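Local coordinates for endoglucanase EG-II (Hypocrea jecorina, PDB 3QR3), which catalyses the internal hydrolysis of beta-1,4-glucosidic bonds in cellulose, as the family 5 glycoside hydrolase catalytic domain of a fungal endoglucanase, at residues 127-132 with 144-149; 151-156 with 182-187; 160-165 with 199-204; 190-195 with 243-248; 215-220 with 255-260. All coordinates share one frame; numbering follows the deposited sequence.

Contact 1: 127-132 with 144-149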
# COMPACT_ATOMS: atom_id res chain seq x y z
N SER A 127 -1.05 3.83 19.28
CA SER A 127 -1.89 5.01 19.48
C SER A 127 -2.35 5.62 18.15
O SER A 127 -3.49 6.08 18.03
CB SER A 127 -1.14 6.05 20.31
OG SER A 127 -1.41 7.35 19.83
N LEU A 128 -1.47 5.63 17.16
CA LEU A 128 -1.83 6.11 15.83
C LEU A 128 -2.91 5.19 15.25
O LEU A 128 -3.97 5.65 14.83
CB LEU A 128 -0.61 6.13 14.92
CG LEU A 128 -0.91 6.30 13.43
CD1 LEU A 128 -1.34 7.73 13.14
CD2 LEU A 128 0.31 5.89 12.57
N TRP A 129 -2.65 3.89 15.26
CA TRP A 129 -3.57 2.94 14.64
C TRP A 129 -4.89 2.80 15.40
O TRP A 129 -5.93 2.55 14.81
CB TRP A 129 -2.90 1.59 14.40
CG TRP A 129 -2.12 1.61 13.12
CD1 TRP A 129 -0.76 1.56 12.98
CD2 TRP A 129 -2.66 1.73 11.80
NE1 TRP A 129 -0.43 1.62 11.65
CE2 TRP A 129 -1.57 1.73 10.91
CE3 TRP A 129 -3.96 1.84 11.30
CZ2 TRP A 129 -1.75 1.82 9.52
CZ3 TRP A 129 -4.13 1.94 9.92
CH2 TRP A 129 -3.03 1.93 9.05
N SER A 130 -4.84 2.98 16.72
CA SER A 130 -6.07 2.88 17.51
C SER A 130 -7.03 3.98 17.08
O SER A 130 -8.24 3.76 16.93
CB SER A 130 -5.73 2.97 19.00
OG SER A 130 -6.89 2.77 19.79
N GLN A 131 -6.50 5.18 16.87
CA GLN A 131 -7.31 6.30 16.44
C GLN A 131 -7.88 6.11 15.04
O GLN A 131 -9.06 6.38 14.80
CB GLN A 131 -6.52 7.60 16.50
CG GLN A 131 -6.14 8.00 17.92
CD GLN A 131 -5.33 9.27 17.92
OE1 GLN A 131 -5.88 10.36 17.83
NE2 GLN A 131 -4.02 9.14 18.01
N LEU A 132 -7.05 5.66 14.11
CA LEU A 132 -7.53 5.40 12.75
C LEU A 132 -8.61 4.31 12.75
O LEU A 132 -9.62 4.44 12.08
CB LEU A 132 -6.36 5.00 11.84
CG LEU A 132 -5.39 6.15 11.56
CD1 LEU A 132 -4.13 5.63 10.86
CD2 LEU A 132 -6.11 7.21 10.72
N PHE A 144 -6.39 -1.75 6.52
CA PHE A 144 -5.37 -1.14 7.38
C PHE A 144 -3.94 -1.56 6.98
O PHE A 144 -3.50 -2.66 7.29
CB PHE A 144 -5.64 -1.44 8.86
CG PHE A 144 -6.96 -0.90 9.37
CD1 PHE A 144 -7.05 0.39 9.87
CD2 PHE A 144 -8.11 -1.68 9.34
CE1 PHE A 144 -8.26 0.89 10.34
CE2 PHE A 144 -9.31 -1.18 9.80
CZ PHE A 144 -9.39 0.10 10.29
N GLY A 145 -3.24 -0.66 6.29
CA GLY A 145 -1.89 -0.91 5.81
C GLY A 145 -0.86 -0.48 6.84
O GLY A 145 -0.29 0.63 6.79
N ILE A 146 -0.62 -1.38 7.78
CA ILE A 146 0.12 -1.08 9.01
C ILE A 146 1.39 -0.25 8.82
O ILE A 146 1.63 0.72 9.55
CB ILE A 146 0.43 -2.38 9.78
CG1 ILE A 146 -0.87 -2.96 10.33
CG2 ILE A 146 1.42 -2.13 10.92
CD1 ILE A 146 -0.67 -4.18 11.28
N MET A 147 2.21 -0.62 7.83
CA MET A 147 3.48 0.05 7.64
C MET A 147 4.07 -0.24 6.27
O MET A 147 4.10 -1.38 5.82
CB MET A 147 4.48 -0.35 8.73
CG MET A 147 5.84 0.36 8.61
SD MET A 147 5.71 2.16 8.64
CE MET A 147 4.79 2.38 10.15
N ASN A 148 4.57 0.81 5.62
CA ASN A 148 5.23 0.66 4.34
C ASN A 148 6.70 0.29 4.52
O ASN A 148 7.45 0.99 5.22
CB ASN A 148 5.11 1.98 3.55
CG ASN A 148 5.75 1.89 2.19
OD1 ASN A 148 5.21 1.25 1.29
ND2 ASN A 148 6.89 2.55 2.02
N GLU A 149 7.10 -0.82 3.92
CA GLU A 149 8.52 -1.19 3.75
C GLU A 149 9.43 -1.11 4.98
O GLU A 149 10.45 -0.40 4.97
CB GLU A 149 9.13 -0.43 2.57
CG GLU A 149 8.46 -0.83 1.26
CD GLU A 149 9.21 -0.40 0.02
OE1 GLU A 149 10.21 0.33 0.16
OE2 GLU A 149 8.80 -0.81 -1.09

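Contact 2: 151-156 with 182-187. With SO4 (sulfate ion), chain D.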
# COMPACT_ATOMS: atom_id res chain seq x y z
N HIS A 151 12.51 -2.19 6.99
CA HIS A 151 13.79 -2.70 6.52
C HIS A 151 14.83 -2.59 7.62
O HIS A 151 14.79 -1.67 8.43
CB HIS A 151 14.25 -1.94 5.28
CG HIS A 151 14.51 -0.48 5.52
ND1 HIS A 151 15.75 0.00 5.90
CD2 HIS A 151 13.69 0.60 5.44
CE1 HIS A 151 15.68 1.32 6.04
NE2 HIS A 151 14.45 1.71 5.76
N ASP A 152 15.77 -3.52 7.62
CA ASP A 152 16.85 -3.52 8.59
C ASP A 152 16.30 -3.37 10.01
O ASP A 152 16.84 -2.61 10.81
CB ASP A 152 17.83 -2.39 8.27
CG ASP A 152 18.29 -2.43 6.81
OD1 ASP A 152 19.01 -3.38 6.45
OD2 ASP A 152 17.92 -1.52 6.04
N VAL A 153 15.22 -4.07 10.32
CA VAL A 153 14.73 -4.13 11.70
C VAL A 153 14.87 -5.56 12.24
O VAL A 153 15.08 -6.50 11.48
CB VAL A 153 13.26 -3.66 11.82
CG1 VAL A 153 13.08 -2.28 11.19
CG2 VAL A 153 12.32 -4.68 11.18
N ASN A 154 14.78 -5.71 13.56
CA ASN A 154 14.69 -7.04 14.18
C ASN A 154 13.30 -7.58 13.91
O ASN A 154 12.31 -7.05 14.41
CB ASN A 154 14.94 -6.94 15.70
CG ASN A 154 14.92 -8.31 16.39
OD1 ASN A 154 13.95 -9.06 16.30
ND2 ASN A 154 16.00 -8.63 17.10
N ILE A 155 13.22 -8.64 13.11
CA ILE A 155 11.93 -9.14 12.68
C ILE A 155 11.10 -9.71 13.83
O ILE A 155 9.86 -9.68 13.78
CB ILE A 155 12.05 -10.21 11.55
CG1 ILE A 155 10.68 -10.47 10.92
CG2 ILE A 155 12.66 -11.49 12.09
CD1 ILE A 155 10.03 -9.24 10.34
N ASN A 156 11.75 -10.22 14.87
CA ASN A 156 11.03 -10.79 16.00
C ASN A 156 10.33 -9.68 16.76
O ASN A 156 9.15 -9.77 17.08
CB ASN A 156 11.97 -11.57 16.93
CG ASN A 156 12.70 -12.69 16.23
OD1 ASN A 156 12.10 -13.69 15.85
ND2 ASN A 156 14.00 -12.52 16.04
N PRO A 182 3.08 -6.48 7.20
CA PRO A 182 4.28 -6.25 6.38
C PRO A 182 5.58 -6.78 7.00
O PRO A 182 5.79 -6.63 8.21
CB PRO A 182 4.33 -4.72 6.30
CG PRO A 182 3.85 -4.30 7.69
CD PRO A 182 2.81 -5.34 8.10
N GLY A 183 6.43 -7.36 6.17
CA GLY A 183 7.68 -7.94 6.63
C GLY A 183 8.91 -7.10 6.35
O GLY A 183 8.81 -5.95 5.89
N ASN A 184 10.08 -7.70 6.60
CA ASN A 184 11.39 -7.04 6.45
C ASN A 184 11.82 -6.91 4.99
O ASN A 184 11.06 -7.23 4.08
CB ASN A 184 12.44 -7.85 7.22
CG ASN A 184 13.34 -7.00 8.09
OD1 ASN A 184 13.33 -5.76 8.03
ND2 ASN A 184 14.15 -7.66 8.90
N ASP A 185 13.05 -6.45 4.78
CA ASP A 185 13.60 -6.32 3.43
C ASP A 185 12.70 -5.52 2.49
O ASP A 185 12.46 -5.92 1.36
CB ASP A 185 13.89 -7.70 2.84
CG ASP A 185 15.18 -8.30 3.37
OD1 ASP A 185 16.27 -7.80 3.02
OD2 ASP A 185 15.10 -9.28 4.14
N TRP A 186 12.21 -4.38 2.97
CA TRP A 186 11.38 -3.49 2.17
C TRP A 186 10.14 -4.23 1.66
O TRP A 186 9.65 -3.96 0.57
CB TRP A 186 12.18 -2.93 1.00
CG TRP A 186 13.53 -2.41 1.39
CD1 TRP A 186 14.69 -3.13 1.50
CD2 TRP A 186 13.88 -1.05 1.69
NE1 TRP A 186 15.73 -2.30 1.86
CE2 TRP A 186 15.26 -1.02 1.99
CE3 TRP A 186 13.15 0.15 1.74
CZ2 TRP A 186 15.93 0.15 2.34
CZ3 TRP A 186 13.82 1.32 2.10
CH2 TRP A 186 15.19 1.31 2.38
N GLN A 187 9.64 -5.16 2.47
CA GLN A 187 8.47 -5.95 2.08
C GLN A 187 8.66 -6.81 0.84
O GLN A 187 7.69 -7.28 0.26
CB GLN A 187 7.27 -5.03 1.86
CG GLN A 187 6.61 -4.55 3.15
CD GLN A 187 5.35 -3.76 2.86
OE1 GLN A 187 5.39 -2.54 2.78
NE2 GLN A 187 4.23 -4.46 2.66
S SO4 D . 19.20 -3.18 1.41
O1 SO4 D . 18.85 -2.02 2.22
O2 SO4 D . 20.55 -3.62 1.74
O3 SO4 D . 18.26 -4.26 1.69
O4 SO4 D . 19.14 -2.83 -0.01
O HOH W 1 15.79 -5.68 5.88

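Contact 3: 160-165 with 199-204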
# COMPACT_ATOMS: atom_id res chain seq x y z
N ALA A 160 6.05 -8.58 17.03
CA ALA A 160 5.37 -8.25 18.28
C ALA A 160 4.67 -6.90 18.15
O ALA A 160 3.52 -6.74 18.55
CB ALA A 160 6.37 -8.23 19.44
N THR A 161 5.38 -5.92 17.59
CA THR A 161 4.82 -4.59 17.34
C THR A 161 3.58 -4.73 16.47
O THR A 161 2.51 -4.16 16.77
CB THR A 161 5.86 -3.66 16.67
OG1 THR A 161 6.96 -3.47 17.56
CG2 THR A 161 5.24 -2.30 16.28
N VAL A 162 3.72 -5.48 15.39
CA VAL A 162 2.59 -5.70 14.48
C VAL A 162 1.41 -6.32 15.22
O VAL A 162 0.26 -5.92 15.01
CB VAL A 162 2.99 -6.53 13.23
CG1 VAL A 162 1.76 -6.91 12.40
CG2 VAL A 162 4.00 -5.76 12.36
N GLN A 163 1.68 -7.30 16.08
CA GLN A 163 0.62 -7.93 16.89
C GLN A 163 -0.09 -6.90 17.78
O GLN A 163 -1.32 -6.90 17.88
CB GLN A 163 1.19 -9.07 17.74
CG GLN A 163 0.19 -9.70 18.70
CD GLN A 163 -0.94 -10.44 17.98
OE1 GLN A 163 -0.78 -11.59 17.57
NE2 GLN A 163 -2.08 -9.76 17.82
N GLU A 164 0.67 -6.03 18.43
CA GLU A 164 0.08 -4.99 19.25
C GLU A 164 -0.83 -4.07 18.41
O GLU A 164 -1.89 -3.63 18.86
CB GLU A 164 1.16 -4.16 19.96
CG GLU A 164 1.90 -4.88 21.11
CD GLU A 164 2.58 -3.89 22.05
OE1 GLU A 164 2.09 -2.74 22.17
OE2 GLU A 164 3.61 -4.25 22.66
N VAL A 165 -0.42 -3.77 17.19
CA VAL A 165 -1.25 -2.94 16.31
C VAL A 165 -2.55 -3.66 15.94
O VAL A 165 -3.64 -3.10 16.07
CB VAL A 165 -0.50 -2.51 15.05
CG1 VAL A 165 -1.44 -1.83 14.05
CG2 VAL A 165 0.64 -1.56 15.44
N ALA A 199 7.38 -16.50 8.75
CA ALA A 199 7.18 -17.30 9.96
C ALA A 199 6.79 -16.43 11.16
O ALA A 199 5.83 -16.74 11.87
CB ALA A 199 8.43 -18.13 10.28
N ALA A 200 7.53 -15.34 11.36
CA ALA A 200 7.24 -14.46 12.49
C ALA A 200 5.82 -13.88 12.40
O ALA A 200 5.08 -13.88 13.38
CB ALA A 200 8.28 -13.34 12.58
N LEU A 201 5.46 -13.37 11.23
CA LEU A 201 4.15 -12.73 11.07
C LEU A 201 2.99 -13.72 11.08
O LEU A 201 1.85 -13.35 11.36
CB LEU A 201 4.13 -11.89 9.79
CG LEU A 201 5.06 -10.68 9.83
CD1 LEU A 201 5.18 -10.05 8.45
CD2 LEU A 201 4.58 -9.67 10.87
N SER A 202 3.28 -14.98 10.77
CA SER A 202 2.26 -16.02 10.84
C SER A 202 1.69 -16.22 12.24
O SER A 202 0.63 -16.82 12.40
CB SER A 202 2.80 -17.36 10.30
OG SER A 202 2.94 -17.31 8.89
N GLN A 203 2.40 -15.73 13.26
CA GLN A 203 1.99 -15.93 14.65
C GLN A 203 1.02 -14.84 15.12
O GLN A 203 0.47 -14.92 16.21
CB GLN A 203 3.22 -15.95 15.57
CG GLN A 203 4.39 -16.80 15.05
CD GLN A 203 3.96 -18.18 14.58
OE1 GLN A 203 3.14 -18.84 15.22
NE2 GLN A 203 4.52 -18.62 13.45
N VAL A 204 0.82 -13.82 14.29
CA VAL A 204 -0.05 -12.70 14.65
C VAL A 204 -1.50 -13.14 14.50
O VAL A 204 -1.86 -13.76 13.53
CB VAL A 204 0.24 -11.46 13.75
CG1 VAL A 204 -0.77 -10.34 14.01
CG2 VAL A 204 1.65 -10.97 13.99
O HOH W 2 1.51 -13.11 18.16

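Contact 4: 190-195 with 243-248. With SO4 (sulfate ion), chain K.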
# COMPACT_ATOMS: atom_id res chain seq x y z
N GLY A 190 10.33 -11.49 -2.63
CA GLY A 190 11.42 -12.44 -2.82
C GLY A 190 12.09 -12.89 -1.53
O GLY A 190 12.61 -14.01 -1.44
N ALA A 191 12.09 -12.03 -0.52
CA ALA A 191 12.79 -12.31 0.74
C ALA A 191 11.82 -12.68 1.86
O ALA A 191 12.25 -12.99 2.97
CB ALA A 191 13.64 -11.12 1.16
N PHE A 192 10.53 -12.62 1.57
CA PHE A 192 9.50 -12.70 2.60
C PHE A 192 9.61 -13.98 3.45
O PHE A 192 9.46 -13.93 4.67
CB PHE A 192 8.11 -12.56 1.98
CG PHE A 192 6.99 -12.51 2.99
CD1 PHE A 192 6.86 -11.42 3.84
CD2 PHE A 192 6.08 -13.54 3.08
CE1 PHE A 192 5.84 -11.38 4.76
CE2 PHE A 192 5.05 -13.50 4.00
CZ PHE A 192 4.93 -12.42 4.85
N ILE A 193 9.88 -15.11 2.81
CA ILE A 193 10.00 -16.36 3.55
C ILE A 193 11.42 -16.54 4.08
O ILE A 193 11.63 -16.80 5.27
CB ILE A 193 9.61 -17.58 2.68
CG1 ILE A 193 8.14 -17.47 2.28
CG2 ILE A 193 9.88 -18.89 3.42
CD1 ILE A 193 7.78 -18.30 1.05
N SER A 194 12.40 -16.38 3.20
CA SER A 194 13.79 -16.65 3.56
C SER A 194 14.34 -15.75 4.69
O SER A 194 15.20 -16.19 5.44
CB SER A 194 14.70 -16.56 2.34
OG SER A 194 14.73 -15.24 1.82
N ASP A 195 13.85 -14.52 4.81
CA ASP A 195 14.34 -13.63 5.88
C ASP A 195 13.57 -13.80 7.20
O ASP A 195 13.81 -13.05 8.16
CB ASP A 195 14.39 -12.15 5.45
CG ASP A 195 13.02 -11.47 5.44
OD1 ASP A 195 12.02 -12.08 5.88
OD2 ASP A 195 12.94 -10.30 4.96
N SER A 243 6.16 -17.81 -7.30
CA SER A 243 5.89 -19.25 -7.29
C SER A 243 6.15 -19.85 -5.90
O SER A 243 5.25 -20.45 -5.31
CB SER A 243 6.68 -19.99 -8.39
OG SER A 243 6.42 -21.39 -8.34
N PRO A 244 7.37 -19.66 -5.35
CA PRO A 244 7.64 -20.16 -3.99
C PRO A 244 6.67 -19.58 -2.97
O PRO A 244 6.27 -20.26 -2.03
CB PRO A 244 9.05 -19.64 -3.69
CG PRO A 244 9.66 -19.36 -5.01
CD PRO A 244 8.55 -19.05 -5.97
N LEU A 245 6.28 -18.31 -3.14
CA LEU A 245 5.36 -17.71 -2.19
C LEU A 245 3.97 -18.34 -2.30
O LEU A 245 3.34 -18.64 -1.29
CB LEU A 245 5.29 -16.18 -2.38
CG LEU A 245 4.38 -15.42 -1.42
CD1 LEU A 245 4.68 -15.78 0.05
CD2 LEU A 245 4.52 -13.92 -1.65
N ALA A 246 3.48 -18.53 -3.52
CA ALA A 246 2.18 -19.16 -3.73
C ALA A 246 2.10 -20.53 -3.03
O ALA A 246 1.12 -20.84 -2.34
CB ALA A 246 1.88 -19.32 -5.23
N THR A 247 3.14 -21.33 -3.22
CA THR A 247 3.22 -22.66 -2.61
C THR A 247 3.12 -22.56 -1.10
O THR A 247 2.33 -23.27 -0.47
CB THR A 247 4.54 -23.35 -2.98
OG1 THR A 247 4.62 -23.49 -4.40
CG2 THR A 247 4.64 -24.74 -2.31
N TRP A 248 3.93 -21.67 -0.53
CA TRP A 248 3.94 -21.46 0.92
C TRP A 248 2.57 -21.00 1.42
O TRP A 248 2.03 -21.54 2.39
CB TRP A 248 5.02 -20.44 1.31
CG TRP A 248 5.10 -20.26 2.79
CD1 TRP A 248 5.82 -21.02 3.67
CD2 TRP A 248 4.42 -19.28 3.58
NE1 TRP A 248 5.63 -20.57 4.95
CE2 TRP A 248 4.77 -19.50 4.92
CE3 TRP A 248 3.54 -18.23 3.27
CZ2 TRP A 248 4.28 -18.71 5.97
CZ3 TRP A 248 3.06 -17.45 4.31
CH2 TRP A 248 3.43 -17.69 5.64
S SO4 K . 5.89 -21.01 8.88
O1 SO4 K . 6.23 -19.60 8.91
O2 SO4 K . 6.54 -21.68 10.01
O3 SO4 K . 4.44 -21.15 9.00
O4 SO4 K . 6.38 -21.58 7.63

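Contact 5: 215-220 with 255-260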
# COMPACT_ATOMS: atom_id res chain seq x y z
N ILE A 215 -3.79 -10.29 6.23
CA ILE A 215 -3.26 -10.61 4.92
C ILE A 215 -1.81 -10.22 4.84
O ILE A 215 -1.45 -9.11 5.23
CB ILE A 215 -4.06 -9.85 3.83
CG1 ILE A 215 -5.57 -10.06 4.04
CG2 ILE A 215 -3.59 -10.25 2.42
CD1 ILE A 215 -6.01 -11.54 3.95
N PHE A 216 -0.96 -11.11 4.34
CA PHE A 216 0.45 -10.77 4.18
C PHE A 216 0.60 -9.72 3.08
O PHE A 216 0.03 -9.85 2.01
CB PHE A 216 1.30 -12.00 3.92
CG PHE A 216 1.30 -13.00 5.06
CD1 PHE A 216 1.79 -12.65 6.32
CD2 PHE A 216 0.80 -14.28 4.88
CE1 PHE A 216 1.79 -13.57 7.37
CE2 PHE A 216 0.80 -15.21 5.92
CZ PHE A 216 1.30 -14.85 7.17
N ASP A 217 1.37 -8.68 3.36
CA ASP A 217 1.49 -7.54 2.44
C ASP A 217 2.90 -7.53 1.86
O ASP A 217 3.86 -7.29 2.58
CB ASP A 217 1.24 -6.25 3.24
CG ASP A 217 1.03 -5.02 2.38
OD1 ASP A 217 1.65 -4.95 1.29
OD2 ASP A 217 0.26 -4.12 2.80
N VAL A 218 3.04 -7.80 0.56
CA VAL A 218 4.37 -7.77 -0.06
C VAL A 218 4.48 -6.74 -1.18
O VAL A 218 3.47 -6.29 -1.72
CB VAL A 218 4.79 -9.15 -0.61
CG1 VAL A 218 4.99 -10.15 0.54
CG2 VAL A 218 3.77 -9.66 -1.62
N HIS A 219 5.73 -6.38 -1.51
CA HIS A 219 6.06 -5.50 -2.62
C HIS A 219 7.03 -6.23 -3.54
O HIS A 219 7.78 -7.09 -3.10
CB HIS A 219 6.78 -4.25 -2.09
CG HIS A 219 5.89 -3.31 -1.35
ND1 HIS A 219 6.26 -2.02 -1.04
CD2 HIS A 219 4.62 -3.45 -0.88
CE1 HIS A 219 5.28 -1.42 -0.40
NE2 HIS A 219 4.27 -2.26 -0.29
N LYS A 220 7.03 -5.88 -4.82
CA LYS A 220 8.04 -6.43 -5.72
C LYS A 220 8.13 -5.60 -6.99
O LYS A 220 7.12 -5.34 -7.64
CB LYS A 220 7.75 -7.89 -6.08
CG LYS A 220 8.98 -8.67 -6.57
CD LYS A 220 10.08 -8.71 -5.50
CE LYS A 220 11.32 -9.44 -6.00
NZ LYS A 220 11.99 -8.75 -7.16
N GLN A 255 -3.18 -15.88 2.73
CA GLN A 255 -3.26 -15.06 1.52
C GLN A 255 -2.35 -13.86 1.63
O GLN A 255 -2.01 -13.43 2.73
CB GLN A 255 -4.70 -14.58 1.31
CG GLN A 255 -5.63 -15.68 0.83
CD GLN A 255 -7.07 -15.22 0.77
OE1 GLN A 255 -7.56 -14.56 1.68
NE2 GLN A 255 -7.74 -15.57 -0.31
N ALA A 256 -1.95 -13.32 0.47
CA ALA A 256 -1.10 -12.14 0.40
C ALA A 256 -1.65 -11.17 -0.64
O ALA A 256 -2.38 -11.55 -1.55
CB ALA A 256 0.32 -12.54 0.02
N ILE A 257 -1.28 -9.90 -0.49
CA ILE A 257 -1.60 -8.89 -1.48
C ILE A 257 -0.30 -8.18 -1.85
O ILE A 257 0.54 -7.92 -0.99
CB ILE A 257 -2.62 -7.86 -0.95
CG1 ILE A 257 -2.92 -6.82 -2.03
CG2 ILE A 257 -2.10 -7.19 0.33
CD1 ILE A 257 -4.27 -6.15 -1.88
N LEU A 258 -0.14 -7.90 -3.13
CA LEU A 258 1.01 -7.16 -3.64
C LEU A 258 0.61 -5.69 -3.71
O LEU A 258 -0.07 -5.27 -4.65
CB LEU A 258 1.36 -7.67 -5.04
CG LEU A 258 2.51 -7.04 -5.83
CD1 LEU A 258 3.83 -7.20 -5.11
CD2 LEU A 258 2.58 -7.66 -7.22
N THR A 259 1.02 -4.91 -2.71
CA THR A 259 0.57 -3.52 -2.59
C THR A 259 1.45 -2.51 -3.32
O THR A 259 1.09 -1.33 -3.42
CB THR A 259 0.45 -3.07 -1.14
OG1 THR A 259 1.67 -3.39 -0.45
CG2 THR A 259 -0.70 -3.78 -0.46
N GLU A 260 2.60 -2.95 -3.81
CA GLU A 260 3.40 -2.11 -4.69
C GLU A 260 4.09 -2.93 -5.76
O GLU A 260 4.80 -3.89 -5.47
CB GLU A 260 4.46 -1.31 -3.92
CG GLU A 260 3.94 -0.05 -3.25
CD GLU A 260 5.06 0.83 -2.71
OE1 GLU A 260 6.19 0.79 -3.25
OE2 GLU A 260 4.80 1.59 -1.75

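Contact 1: 127-132 with 144-149
Across this contact the best-held polar atom is the indole nitrogen W129 NE1, gripped by one hydrogen bond, to I146 O at 3.1 Å. The donor lies in the carbonyl plane on a lone pair, with a C=O...N angle of 120°, but the bond is bent at the hydrogen, to 140°. It ties helix 122-136, on the outside of the (beta/alpha)8 barrel, to the chain leaving strand 142-145, the fourth strand. G145 centres an inverse gamma turn there, and its carbonyl also meets the indole at the rim, CZ2 lying 3.3 Å from G145 O. The six-membered ring continues along the strand to F144, rim to rim, with neither ring over the other's face. The closest atoms of that pair are W129 CZ3 and F144 CD1, 3.3 Å apart, and the planes stand at 74°. Within the helix, L132 CD1 sits 3.7 Å above one indole face, offset toward the rim. V165 of helix 155-171 and the edge-to-face ring of F125 add to the packing round W129. A leucine here would probably leave I146 O without its indole donor and loosen the seating of the helix on the strand. On F144, CG is anti to the carbonyl carbon, and the same flank of the ring that meets the indole carries CE1, next to CD1, to 4.2 Å from L132 O.

Contact 2: 151-156 with 182-187
H151 can be traced outward from CB, which sits 3.6 Å from the centroid of the five-membered ring of W186, directly over its face. Its first torsion (chi1 63°) places CG in the crowded position between the backbone N and the carbonyl carbon, and from there the imidazole lies flat on the six-membered ring in an offset stack, planes 4° apart and centroids 3.7 Å. CD2 comes closest, 3.4 Å from W186 CZ3. ND1 gives a straight, in-plane bond of 2.7 Å to D152 OD2, on its anti lone pair, and NE2 at the tip bonds T19 O. Further along, N184 clamps the loop: its ND2 donates to V153 O at 3.0 Å, while V153 N gives a weak bond to OD1 at 3.4 Å. Water 1 accepts from D152 N and D185 N. The contact thus joins the barrel loops that follow strands 142-145 and 179-182. An alanine in place of W186 would probably deprive the imidazole of its stacking surface and let H151 shift, besides removing the N-H that bonds O1, and weakly O3, of a sulfate probably from the crystallisation liquor. With ND1 donating to a carboxylate and NE2 facing a carbonyl oxygen, H151 is probably doubly protonated, its charge balanced by D152.

Contact 3: 160-165 with 199-204
Residues 160-165 form regular helix, with E164 N and V165 N bonded to the carbonyls four residues back, whereas 199-204 runs off a helical turn into a type I beta turn from L201 to V204, closed by V204 N to L201 O at 3.1 Å. The backbones come nearest at Q163 and V204, their CA atoms 5.3 Å apart. Q163 has CG anti to the backbone N (chi1 175°) and then bends at chi2 (66°), so that its amide folds alongside V204, the two side chains sliding past each other in opposite directions. OE1 rests 3.2 Å from V204 CA, and the amide carbon CD lies against V204 CG1. Water 2 donates to Q163 OE1 at 2.8 Å and to Q203 O at 2.9 Å, a bridge from the helix to the turn, while Q163 NE2 bonds T205 O just beyond it. In the (beta/alpha)8 barrel these pieces are neighbours in the outer helical layer: helix 155-171 follows strand 142-145, and helix 197-201 follows strand 179-182. On the inward side the contact is apolar. V162 spreads its two methyls over both partners, CG2 lying 4.2 Å from L201 CD2 and CG1 4.4 Å from V204 CG2. L201 continues inward to F192 and F216, and V162 to I146. The turn is also tied back to the helix before it: Q203 NE2 bonds A199 O at 2.8 Å, in the carbonyl plane and close to its own amide plane.

Contact 4: 190-195 with 243-248
F192 (chi1 -175°) and W248 (chi1 -177°) both hold CG anti to the backbone N, which swings both rings into the gap between the segments, while I193 keeps CG1 beside its backbone N (chi1 -63°) and stretches CD1 toward the helix. That methyl is the tightest point of the contact, 3.5 Å from W248 CB, and it also lies 4.1 Å from L245 CD1. Farther back along the same side chain, I193 CG1 stands 4.1 Å above the indole plane, offset toward the rim, and I193 and W248 pass each other in opposite directions. L245, likewise anti at its first torsion, offers CD1 to both neighbours, with F192 CD2 at 4.0 Å. W248 CZ3 lies at the edge of the F192 ring, near its plane, and only loosely approached, 4.4 Å from F192 CE2. The interlock is entirely apolar; the indole N-H turns outward instead, and NE1 gives a nearly straight bond of 3.0 Å to O4 of a sulfate, probably from the crystallisation liquor. Beneath, the ring of F216 meets those of F192 and W248. This is packing of the (beta/alpha)8 barrel wall, where the loop between strand 179-182 and helix 197-201 lies against the outer helix 238-251, whose path is kinked at P244.

Contact 5: 215-220 with 255-260
E260 lies over the imidazole of H219: its CB stands 3.4 Å from the ring centroid, 8° off the normal, a CH-pi contact, and the extended chain carries the carboxylate along the ring at a plane angle of 28°, CD reaching 3.2 Å from H219 CE1. T259 meets D217 at about a right angle. With OG1 in the crowded position between N and carbonyl carbon, it donates to the syn lone pair of D217 OD1 at a very short 2.3 Å. The same OG1 accepts from H219 NE2 at 2.8 Å, a weak, bent bond. Below, the parallel strands 215-219 and 256-260, the sixth and seventh of the (beta/alpha)8 barrel and linked by a beta-alpha-beta crossover through helix 238-251, pair regularly from F216 with A256 to V218 with L258, where V218 N takes I257 O at 2.9 Å. Past that point T259 is an extra residue, since K220 N bonds E260 O at 3.1 Å, and its side chain turns in toward the neighbouring strand. Nearer the strand starts, I215 CG2 packs 4.0 Å from I257 CG2. E260 OE2 makes a salt bridge to R61 and OE1 bonds Y221, while H219 ND1 bonds E149. The arginine would favour an ionised E260, consistent with the nucleophile position of family 5 at the end of strand seven.

Contacts 1, 2 and 5 converge on the C-terminal rim of the barrel, where family 5 enzymes carry their catalytic glutamates at the ends of strands four and seven, probably E149 and E260 here. E149 OE2 of contact 1 lies 2.8 Å from H219 ND1 and 3.7 Å from E260 OE1 of contact 5. Contact 2 braces both: Q187 OE1 is 2.7 Å from E149 N, and Q187 O 2.8 Å from H219 N. A sulfate lies about 3 Å from the E260 side chain. Contacts 3 and 4 belong to the outer layer; F216 joins contact 5 to contact 4, with its CD1 3.5 Å from F192 CZ. The centres of contacts 1 and 4 are 24 Å apart.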